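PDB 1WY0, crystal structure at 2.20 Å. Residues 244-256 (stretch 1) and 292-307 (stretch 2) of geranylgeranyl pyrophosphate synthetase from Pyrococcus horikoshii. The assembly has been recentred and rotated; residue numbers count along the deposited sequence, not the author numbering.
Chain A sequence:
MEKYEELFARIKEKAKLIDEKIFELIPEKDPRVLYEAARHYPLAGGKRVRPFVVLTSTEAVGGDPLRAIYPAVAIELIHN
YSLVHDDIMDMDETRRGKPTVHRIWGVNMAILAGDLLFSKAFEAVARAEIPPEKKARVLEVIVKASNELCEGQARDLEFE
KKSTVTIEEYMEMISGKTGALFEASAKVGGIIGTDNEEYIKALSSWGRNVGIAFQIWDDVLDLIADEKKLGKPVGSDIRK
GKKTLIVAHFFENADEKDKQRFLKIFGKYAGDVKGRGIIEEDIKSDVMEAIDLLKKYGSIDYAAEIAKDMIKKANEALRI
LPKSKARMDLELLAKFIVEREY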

ATOM      1  N   THR A 244      -1.612  22.259 -13.504  1.00 33.68           N
ATOM      2  CA  THR A 244      -2.944  22.560 -12.997  1.00 32.56           C
ATOM      3  C   THR A 244      -3.858  22.811 -14.196  1.00 31.39           C
ATOM      4  O   THR A 244      -3.401  22.809 -15.335  1.00 31.24           O
ATOM      5  N   LEU A 245      -5.145  23.029 -13.942  1.00 32.57           N
ATOM      6  CA  LEU A 245      -6.090  23.300 -15.025  1.00 31.56           C
ATOM      7  C   LEU A 245      -5.800  24.658 -15.645  1.00 32.13           C
ATOM      8  O   LEU A 245      -6.080  24.881 -16.820  1.00 32.16           O
ATOM      9  N   ILE A 246      -5.244  25.563 -14.842  1.00 30.83           N
ATOM     10  CA  ILE A 246      -4.899  26.901 -15.297  1.00 31.89           C
ATOM     11  C   ILE A 246      -3.783  26.840 -16.337  1.00 32.84           C
ATOM     12  O   ILE A 246      -3.843  27.489 -17.383  1.00 34.47           O
ATOM     13  N   VAL A 247      -2.759  26.049 -16.044  1.00 33.49           N
ATOM     14  CA  VAL A 247      -1.626  25.894 -16.942  1.00 32.09           C
ATOM     15  C   VAL A 247      -2.046  25.130 -18.205  1.00 32.48           C
ATOM     16  O   VAL A 247      -1.540  25.401 -19.297  1.00 30.17           O
ATOM     17  N   ALA A 248      -2.966  24.176 -18.063  1.00 31.75           N
ATOM     18  CA  ALA A 248      -3.432  23.418 -19.222  1.00 32.78           C
ATOM     19  C   ALA A 248      -4.204  24.351 -20.161  1.00 32.94           C
ATOM     20  O   ALA A 248      -4.036  24.293 -21.380  1.00 32.76           O
ATOM     21  N   HIS A 249      -5.051  25.205 -19.598  1.00 33.30           N
ATOM     22  CA  HIS A 249      -5.815  26.139 -20.417  1.00 34.37           C
ATOM     23  C   HIS A 249      -4.866  27.079 -21.140  1.00 34.82           C
ATOM     24  O   HIS A 249      -5.058  27.388 -22.311  1.00 36.76           O
ATOM     25  N   PHE A 250      -3.837  27.540 -20.443  1.00 33.83           N
ATOM     26  CA  PHE A 250      -2.889  28.470 -21.060  1.00 33.59           C
ATOM     27  C   PHE A 250      -2.143  27.845 -22.246  1.00 34.17           C
ATOM     28  O   PHE A 250      -1.991  28.435 -23.310  1.00 34.71           O
ATOM     29  N   PHE A 251      -1.625  26.620 -22.024  1.00 34.98           N
ATOM     30  CA  PHE A 251      -0.920  25.928 -23.103  1.00 36.68           C
ATOM     31  C   PHE A 251      -1.838  25.659 -24.303  1.00 37.07           C
ATOM     32  O   PHE A 251      -1.413  25.599 -25.450  1.00 35.57           O
ATOM     33  N   GLU A 252      -3.136  25.459 -24.002  1.00 37.65           N
ATOM     34  CA  GLU A 252      -4.078  25.208 -25.091  1.00 41.91           C
ATOM     35  C   GLU A 252      -4.391  26.473 -25.907  1.00 43.81           C
ATOM     36  O   GLU A 252      -4.745  26.419 -27.078  1.00 45.74           O
ATOM     37  N   ASN A 253      -4.266  27.641 -25.255  1.00 42.93           N
ATOM     38  CA  ASN A 253      -4.763  28.844 -25.912  1.00 43.46           C
ATOM     39  C   ASN A 253      -3.670  29.841 -26.324  1.00 44.52           C
ATOM     40  O   ASN A 253      -3.892  30.740 -27.132  1.00 43.75           O
ATOM     41  N   ALA A 254      -2.470  29.698 -25.729  1.00 44.46           N
ATOM     42  CA  ALA A 254      -1.460  30.741 -25.929  1.00 44.55           C
ATOM     43  C   ALA A 254      -0.707  30.625 -27.266  1.00 45.89           C
ATOM     44  O   ALA A 254      -0.566  29.550 -27.837  1.00 46.31           O
ATOM     45  N   ASP A 255      -0.211  31.740 -27.802  1.00 46.45           N
ATOM     46  CA  ASP A 255       0.526  31.708 -29.061  1.00 46.62           C
ATOM     47  C   ASP A 255       1.927  31.198 -28.752  1.00 46.44           C
ATOM     48  O   ASP A 255       2.331  31.156 -27.596  1.00 44.24           O
ATOM     49  N   GLU A 256       2.659  30.812 -29.787  1.00 46.55           N
ATOM     50  CA  GLU A 256       4.001  30.275 -29.615  1.00 47.47           C
ATOM     51  C   GLU A 256       4.960  31.141 -28.821  1.00 47.75           C
ATOM     52  O   GLU A 256       5.691  30.643 -27.963  1.00 46.83           O
ATOM     53  N   ASP A 292       1.086  36.921 -15.420  1.00 39.94           N
ATOM     54  CA  ASP A 292       0.548  37.867 -16.388  1.00 41.12           C
ATOM     55  C   ASP A 292       0.247  37.161 -17.708  1.00 41.09           C
ATOM     56  O   ASP A 292      -0.739  37.468 -18.384  1.00 42.40           O
ATOM     57  N   LEU A 293       1.108  36.221 -18.076  1.00 39.88           N
ATOM     58  CA  LEU A 293       0.920  35.465 -19.304  1.00 38.82           C
ATOM     59  C   LEU A 293      -0.361  34.653 -19.208  1.00 38.35           C
ATOM     60  O   LEU A 293      -1.079  34.511 -20.186  1.00 39.74           O
ATOM     61  N   LEU A 294      -0.645  34.137 -18.019  1.00 37.63           N
ATOM     62  CA  LEU A 294      -1.840  33.341 -17.777  1.00 38.49           C
ATOM     63  C   LEU A 294      -3.126  34.175 -17.826  1.00 38.49           C
ATOM     64  O   LEU A 294      -4.160  33.717 -18.324  1.00 38.96           O
ATOM     65  N   LYS A 295      -3.059  35.395 -17.300  1.00 38.43           N
ATOM     66  CA  LYS A 295      -4.226  36.275 -17.267  1.00 39.95           C
ATOM     67  C   LYS A 295      -4.582  36.768 -18.672  1.00 38.79           C
ATOM     68  O   LYS A 295      -5.732  36.990 -19.027  1.00 39.36           O
ATOM     69  N   LYS A 296      -3.515  36.982 -19.462  1.00 39.41           N
ATOM     70  CA  LYS A 296      -3.692  37.413 -20.844  1.00 40.17           C
ATOM     71  C   LYS A 296      -4.727  36.555 -21.576  1.00 41.13           C
ATOM     72  O   LYS A 296      -5.478  37.028 -22.417  1.00 44.16           O
ATOM     73  N   TYR A 297      -4.726  35.242 -21.251  1.00 39.08           N
ATOM     74  CA  TYR A 297      -5.617  34.322 -21.953  1.00 37.43           C
ATOM     75  C   TYR A 297      -6.801  33.858 -21.090  1.00 36.87           C
ATOM     76  O   TYR A 297      -7.483  32.890 -21.405  1.00 36.09           O
ATOM     77  N   GLY A 298      -7.009  34.542 -19.946  1.00 37.70           N
ATOM     78  CA  GLY A 298      -8.180  34.229 -19.125  1.00 35.62           C
ATOM     79  C   GLY A 298      -8.051  32.872 -18.415  1.00 34.59           C
ATOM     80  O   GLY A 298      -8.982  32.357 -17.810  1.00 35.08           O
ATOM     81  N   SER A 299      -6.865  32.282 -18.476  1.00 34.29           N
ATOM     82  CA  SER A 299      -6.640  30.969 -17.876  1.00 35.96           C
ATOM     83  C   SER A 299      -7.035  30.864 -16.398  1.00 35.89           C
ATOM     84  O   SER A 299      -7.682  29.902 -16.005  1.00 36.04           O
ATOM     85  N   ILE A 300      -6.651  31.832 -15.574  1.00 35.45           N
ATOM     86  CA  ILE A 300      -7.018  31.748 -14.169  1.00 37.54           C
ATOM     87  C   ILE A 300      -8.542  31.806 -14.027  1.00 38.36           C
ATOM     88  O   ILE A 300      -9.150  30.924 -13.427  1.00 39.25           O
ATOM     89  N   ASP A 301      -9.150  32.843 -14.588  1.00 39.66           N
ATOM     90  CA  ASP A 301     -10.601  33.018 -14.541  1.00 41.87           C
ATOM     91  C   ASP A 301     -11.298  31.754 -15.069  1.00 40.17           C
ATOM     92  O   ASP A 301     -12.291  31.288 -14.509  1.00 39.39           O
ATOM     93  N   TYR A 302     -10.767  31.202 -16.153  1.00 38.98           N
ATOM     94  CA  TYR A 302     -11.322  29.991 -16.742  1.00 40.32           C
ATOM     95  C   TYR A 302     -11.467  28.888 -15.697  1.00 39.10           C
ATOM     96  O   TYR A 302     -12.554  28.345 -15.511  1.00 38.20           O
ATOM     97  N   ALA A 303     -10.362  28.559 -15.028  1.00 37.95           N
ATOM     98  CA  ALA A 303     -10.356  27.515 -14.005  1.00 37.31           C
ATOM     99  C   ALA A 303     -11.291  27.849 -12.843  1.00 37.47           C
ATOM    100  O   ALA A 303     -11.943  26.962 -12.277  1.00 38.50           O
ATOM    101  N   ALA A 304     -11.359  29.128 -12.485  1.00 37.37           N
ATOM    102  CA  ALA A 304     -12.239  29.559 -11.398  1.00 38.32           C
ATOM    103  C   ALA A 304     -13.696  29.225 -11.738  1.00 39.36           C
ATOM    104  O   ALA A 304     -14.452  28.735 -10.892  1.00 37.51           O
ATOM    105  N   GLU A 305     -14.076  29.486 -12.986  1.00 42.05           N
ATOM    106  CA  GLU A 305     -15.438  29.228 -13.447  1.00 44.41           C
ATOM    107  C   GLU A 305     -15.746  27.744 -13.475  1.00 44.45           C
ATOM    108  O   GLU A 305     -16.828  27.322 -13.069  1.00 44.21           O
ATOM    109  N   ILE A 306     -14.801  26.953 -13.966  1.00 43.68           N
ATOM    110  CA  ILE A 306     -14.999  25.516 -14.016  1.00 43.80           C
ATOM    111  C   ILE A 306     -15.282  24.999 -12.615  1.00 43.21           C
ATOM    112  O   ILE A 306     -16.198  24.202 -12.406  1.00 42.90           O
ATOM    113  N   ALA A 307     -14.491  25.467 -11.655  1.00 43.95           N
ATOM    114  CA  ALA A 307     -14.656  25.056 -10.266  1.00 43.79           C
ATOM    115  C   ALA A 307     -16.045  25.426  -9.746  1.00 43.84           C
ATOM    116  O   ALA A 307     -16.725  24.600  -9.133  1.00 42.04           O
TER

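Packing of helix 245-253 of geranylgeranyl pyrophosphate synthetase against the kinked segment 292-307, whose two helices meet at Tyr297 and Gly298; 783 Å² is buried, both sides summed. Helix 245-253 runs at 128° to helix 299-307, with an axial approach of 8.2 Å, and the backbones come nearest where Ile246 CA lies 5.1 Å from Ser299 CA. Apolar contacts: Ile246 (m, t) is a knob among Leu294, Ser299, Ile300 and Ala303, with its CG1 3.5 Å from Ala303 CB and its CG2 3.9 Å from Ile300 CG1. Leu245 (t, p) points toward the partner helix, placing CD1 3.7 Å from Tyr302 CE2 and CD2 3.9 Å from Ile306 CG2. Leu294 (m, t) leaves its backbone sideways, but its end reaches across, so that CD2 lies 3.4 Å from Phe250 CB. Aromatic contacts: His249 and Tyr302, both t at chi1 and both directed toward the other stretch, form an offset stack, centroids 4.3 Å apart and planes at 29°; Tyr302 CB also covers a face of the imidazole. Phe250 (t) brings CE2 to 3.8 Å from Tyr297 CD2, the two rings meeting obliquely. Tyr297 (m) points toward stretch 1, where Ala254 CA sits over one face of its ring in a CH-pi contact, 3.7 Å from the centroid. Polar contacts: at its ring edge, His249 ND1 shares a 2.7 Å hydrogen bond with Ser299 OG (chi1 m), tying the stack to the start of helix 299-307. Beyond the C-terminal end of helix 245-253, Asp255 N donates to Tyr297 OH at 3.3 Å, nearly linearly, anchoring the ring's outer end. Asp255 OD2 and Lys296 NZ, 4.2 Å apart, are too distant for a salt bridge; a water bridges them, donating to Asp255 OD2 (3.2 Å) and accepting a weak bond from Lys296 NZ (3.4 Å).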

ATOM      1  CB  THR A 244      -2.922  23.822 -12.133  1.00 33.01           C
ATOM      2  OG1 THR A 244      -2.829  24.973 -12.983  1.00 31.18           O
ATOM      3  CG2 THR A 244      -1.719  23.799 -11.190  1.00 31.21           C
ATOM      4  CB  LEU A 245      -7.527  23.285 -14.500  1.00 28.89           C
ATOM      5  CG  LEU A 245      -8.591  23.717 -15.510  1.00 27.00           C
ATOM      6  CD1 LEU A 245      -8.429  22.952 -16.817  1.00 27.73           C
ATOM      7  CD2 LEU A 245      -9.967  23.485 -14.909  1.00 25.50           C
ATOM      8  CB  ILE A 246      -4.437  27.772 -14.112  1.00 32.77           C
ATOM      9  CG1 ILE A 246      -5.540  27.815 -13.053  1.00 33.38           C
ATOM     10  CG2 ILE A 246      -4.092  29.178 -14.590  1.00 32.65           C
ATOM     11  CD1 ILE A 246      -5.087  28.314 -11.698  1.00 36.36           C
ATOM     12  CB  VAL A 247      -0.487  25.151 -16.216  1.00 33.82           C
ATOM     13  CG1 VAL A 247       0.584  24.754 -17.181  1.00 36.71           C
ATOM     14  CG2 VAL A 247       0.100  26.042 -15.149  1.00 34.97           C
ATOM     15  CB  ALA A 248      -4.321  22.261 -18.786  1.00 30.80           C
ATOM     16  CB  HIS A 249      -6.768  26.968 -19.559  1.00 35.39           C
ATOM     17  CG  HIS A 249      -7.516  28.012 -20.330  1.00 36.48           C
ATOM     18  ND1 HIS A 249      -7.008  29.272 -20.567  1.00 37.57           N
ATOM     19  CD2 HIS A 249      -8.753  27.999 -20.879  1.00 38.40           C
ATOM     20  CE1 HIS A 249      -7.899  29.990 -21.228  1.00 38.21           C
ATOM     21  NE2 HIS A 249      -8.967  29.240 -21.427  1.00 37.89           N
ATOM     22  CB  PHE A 250      -1.886  28.919 -19.999  1.00 31.33           C
ATOM     23  CG  PHE A 250      -0.728  29.604 -20.665  1.00 30.67           C
ATOM     24  CD1 PHE A 250       0.448  28.902 -20.889  1.00 29.58           C
ATOM     25  CD2 PHE A 250      -0.825  30.939 -21.017  1.00 33.42           C
ATOM     26  CE1 PHE A 250       1.535  29.542 -21.469  1.00 31.15           C
ATOM     27  CE2 PHE A 250       0.268  31.576 -21.601  1.00 31.31           C
ATOM     28  CZ  PHE A 250       1.449  30.880 -21.830  1.00 30.92           C
ATOM     29  CB  PHE A 251      -0.373  24.602 -22.564  1.00 36.90           C
ATOM     30  CG  PHE A 251       0.884  24.849 -21.780  1.00 38.86           C
ATOM     31  CD1 PHE A 251       1.722  25.901 -22.128  1.00 39.12           C
ATOM     32  CD2 PHE A 251       1.212  24.012 -20.727  1.00 39.76           C
ATOM     33  CE1 PHE A 251       2.892  26.118 -21.412  1.00 40.81           C
ATOM     34  CE2 PHE A 251       2.386  24.237 -20.014  1.00 41.07           C
ATOM     35  CZ  PHE A 251       3.228  25.287 -20.352  1.00 40.45           C
ATOM     36  CB  GLU A 252      -5.369  24.619 -24.519  1.00 42.94           C
ATOM     37  CG  GLU A 252      -6.024  23.642 -25.503  1.00 47.05           C
ATOM     38  CD  GLU A 252      -6.857  22.628 -24.753  1.00 47.40           C
ATOM     39  OE1 GLU A 252      -6.285  21.781 -24.083  1.00 45.06           O
ATOM     40  OE2 GLU A 252      -8.083  22.661 -24.896  1.00 50.83           O
ATOM     41  CB  ASN A 253      -5.766  29.509 -24.968  1.00 42.63           C
ATOM     42  CG  ASN A 253      -7.129  28.893 -25.161  1.00 44.98           C
ATOM     43  OD1 ASN A 253      -7.843  29.179 -26.118  1.00 47.67           O
ATOM     44  ND2 ASN A 253      -7.536  28.098 -24.152  1.00 43.39           N
ATOM     45  CB  ALA A 254      -0.476  30.703 -24.765  1.00 43.52           C
ATOM     46  CB  ASP A 255       0.601  33.101 -29.706  1.00 47.67           C
ATOM     47  CG  ASP A 255       1.294  34.123 -28.824  1.00 50.26           C
ATOM     48  OD1 ASP A 255       2.458  33.898 -28.432  1.00 51.73           O
ATOM     49  OD2 ASP A 255       0.674  35.164 -28.526  1.00 52.79           O
ATOM     50  CB  GLU A 256       4.609  29.958 -30.978  1.00 48.90           C
ATOM     51  CG  GLU A 256       4.199  28.602 -31.495  1.00 50.28           C
ATOM     52  CD  GLU A 256       4.585  27.502 -30.530  1.00 51.75           C
ATOM     53  OE1 GLU A 256       5.777  27.433 -30.159  1.00 54.00           O
ATOM     54  OE2 GLU A 256       3.694  26.718 -30.134  1.00 53.55           O
ATOM     55  CB  ASP A 292       1.536  39.009 -16.630  1.00 43.13           C
ATOM     56  CG  ASP A 292       1.553  40.011 -15.493  1.00 46.08           C
ATOM     57  OD1 ASP A 292       0.554  40.075 -14.740  1.00 46.10           O
ATOM     58  OD2 ASP A 292       2.558  40.744 -15.363  1.00 48.46           O
ATOM     59  CB  LEU A 293       2.111  34.539 -19.550  1.00 37.66           C
ATOM     60  CG  LEU A 293       3.282  35.207 -20.260  1.00 38.47           C
ATOM     61  CD1 LEU A 293       4.421  34.219 -20.445  1.00 39.41           C
ATOM     62  CD2 LEU A 293       2.809  35.730 -21.605  1.00 38.35           C
ATOM     63  CB  LEU A 294      -1.740  32.659 -16.408  1.00 39.12           C
ATOM     64  CG  LEU A 294      -0.598  31.661 -16.190  1.00 39.32           C
ATOM     65  CD1 LEU A 294      -0.656  31.136 -14.771  1.00 39.30           C
ATOM     66  CD2 LEU A 294      -0.708  30.517 -17.193  1.00 40.59           C
ATOM     67  CB  LYS A 295      -3.885  37.482 -16.393  1.00 40.98           C
ATOM     68  CG  LYS A 295      -3.930  37.177 -14.898  1.00 42.53           C
ATOM     69  CD  LYS A 295      -3.549  38.408 -14.075  1.00 44.19           C
ATOM     70  CE  LYS A 295      -3.627  38.168 -12.563  1.00 45.60           C
ATOM     71  NZ  LYS A 295      -3.356  39.417 -11.848  1.00 46.02           N
ATOM     72  CB  LYS A 296      -2.334  37.288 -21.533  1.00 41.71           C
ATOM     73  CG  LYS A 296      -2.330  37.811 -22.974  1.00 42.37           C
ATOM     74  CD  LYS A 296      -0.902  37.916 -23.524  1.00 41.33           C
ATOM     75  CE  LYS A 296      -0.836  38.192 -25.034  1.00 43.03           C
ATOM     76  NZ  LYS A 296       0.554  38.111 -25.492  1.00 42.56           N
ATOM     77  CB  TYR A 297      -4.802  33.104 -22.403  1.00 36.48           C
ATOM     78  CG  TYR A 297      -3.793  33.504 -23.419  1.00 35.58           C
ATOM     79  CD1 TYR A 297      -4.144  33.568 -24.765  1.00 36.24           C
ATOM     80  CD2 TYR A 297      -2.482  33.775 -23.034  1.00 35.39           C
ATOM     81  CE1 TYR A 297      -3.195  33.910 -25.716  1.00 35.42           C
ATOM     82  CE2 TYR A 297      -1.530  34.108 -23.983  1.00 36.27           C
ATOM     83  CZ  TYR A 297      -1.882  34.172 -25.322  1.00 36.19           C
ATOM     84  OH  TYR A 297      -0.943  34.529 -26.270  1.00 36.92           O
ATOM     85  CB  SER A 299      -5.175  30.562 -18.056  1.00 34.33           C
ATOM     86  OG  SER A 299      -4.875  30.384 -19.436  1.00 36.63           O
ATOM     87  CB  ILE A 300      -6.379  32.873 -13.331  1.00 36.00           C
ATOM     88  CG1 ILE A 300      -4.850  32.810 -13.437  1.00 37.44           C
ATOM     89  CG2 ILE A 300      -6.787  32.710 -11.881  1.00 35.99           C
ATOM     90  CD1 ILE A 300      -4.108  33.836 -12.585  1.00 36.21           C
ATOM     91  CB  ASP A 301     -10.984  34.238 -15.392  1.00 45.98           C
ATOM     92  CG  ASP A 301     -12.124  35.036 -14.795  1.00 51.24           C
ATOM     93  OD1 ASP A 301     -13.299  34.607 -14.918  1.00 53.37           O
ATOM     94  OD2 ASP A 301     -11.841  36.101 -14.197  1.00 53.58           O
ATOM     95  CB  TYR A 302     -10.420  29.487 -17.868  1.00 40.17           C
ATOM     96  CG  TYR A 302     -10.759  28.089 -18.345  1.00 42.16           C
ATOM     97  CD1 TYR A 302     -11.785  27.869 -19.267  1.00 43.25           C
ATOM     98  CD2 TYR A 302     -10.060  26.982 -17.859  1.00 43.49           C
ATOM     99  CE1 TYR A 302     -12.107  26.573 -19.688  1.00 45.17           C
ATOM    100  CE2 TYR A 302     -10.369  25.693 -18.267  1.00 43.68           C
ATOM    101  CZ  TYR A 302     -11.395  25.493 -19.179  1.00 45.55           C
ATOM    102  OH  TYR A 302     -11.722  24.215 -19.552  1.00 47.08           O
ATOM    103  CB  ALA A 303      -8.933  27.294 -13.493  1.00 36.06           C
ATOM    104  CB  ALA A 304     -12.082  31.058 -11.160  1.00 37.88           C
ATOM    105  CB  GLU A 305     -15.650  29.819 -14.844  1.00 46.19           C
ATOM    106  CG  GLU A 305     -15.719  31.329 -14.855  1.00 50.86           C
ATOM    107  CD  GLU A 305     -16.036  31.902 -13.485  1.00 54.70           C
ATOM    108  OE1 GLU A 305     -17.110  31.583 -12.932  1.00 55.45           O
ATOM    109  OE2 GLU A 305     -15.200  32.669 -12.956  1.00 57.64           O
ATOM    110  CB  ILE A 306     -13.758  24.802 -14.571  1.00 43.99           C
ATOM    111  CG1 ILE A 306     -13.662  25.051 -16.073  1.00 45.08           C
ATOM    112  CG2 ILE A 306     -13.824  23.321 -14.272  1.00 43.90           C
ATOM    113  CD1 ILE A 306     -14.968  24.786 -16.817  1.00 45.89           C
ATOM    114  CB  ALA A 307     -13.583  25.706  -9.404  1.00 44.19           C
TER
HETATM  115  O   HOH W   1       2.341  37.896 -28.394  1.00 60.04           O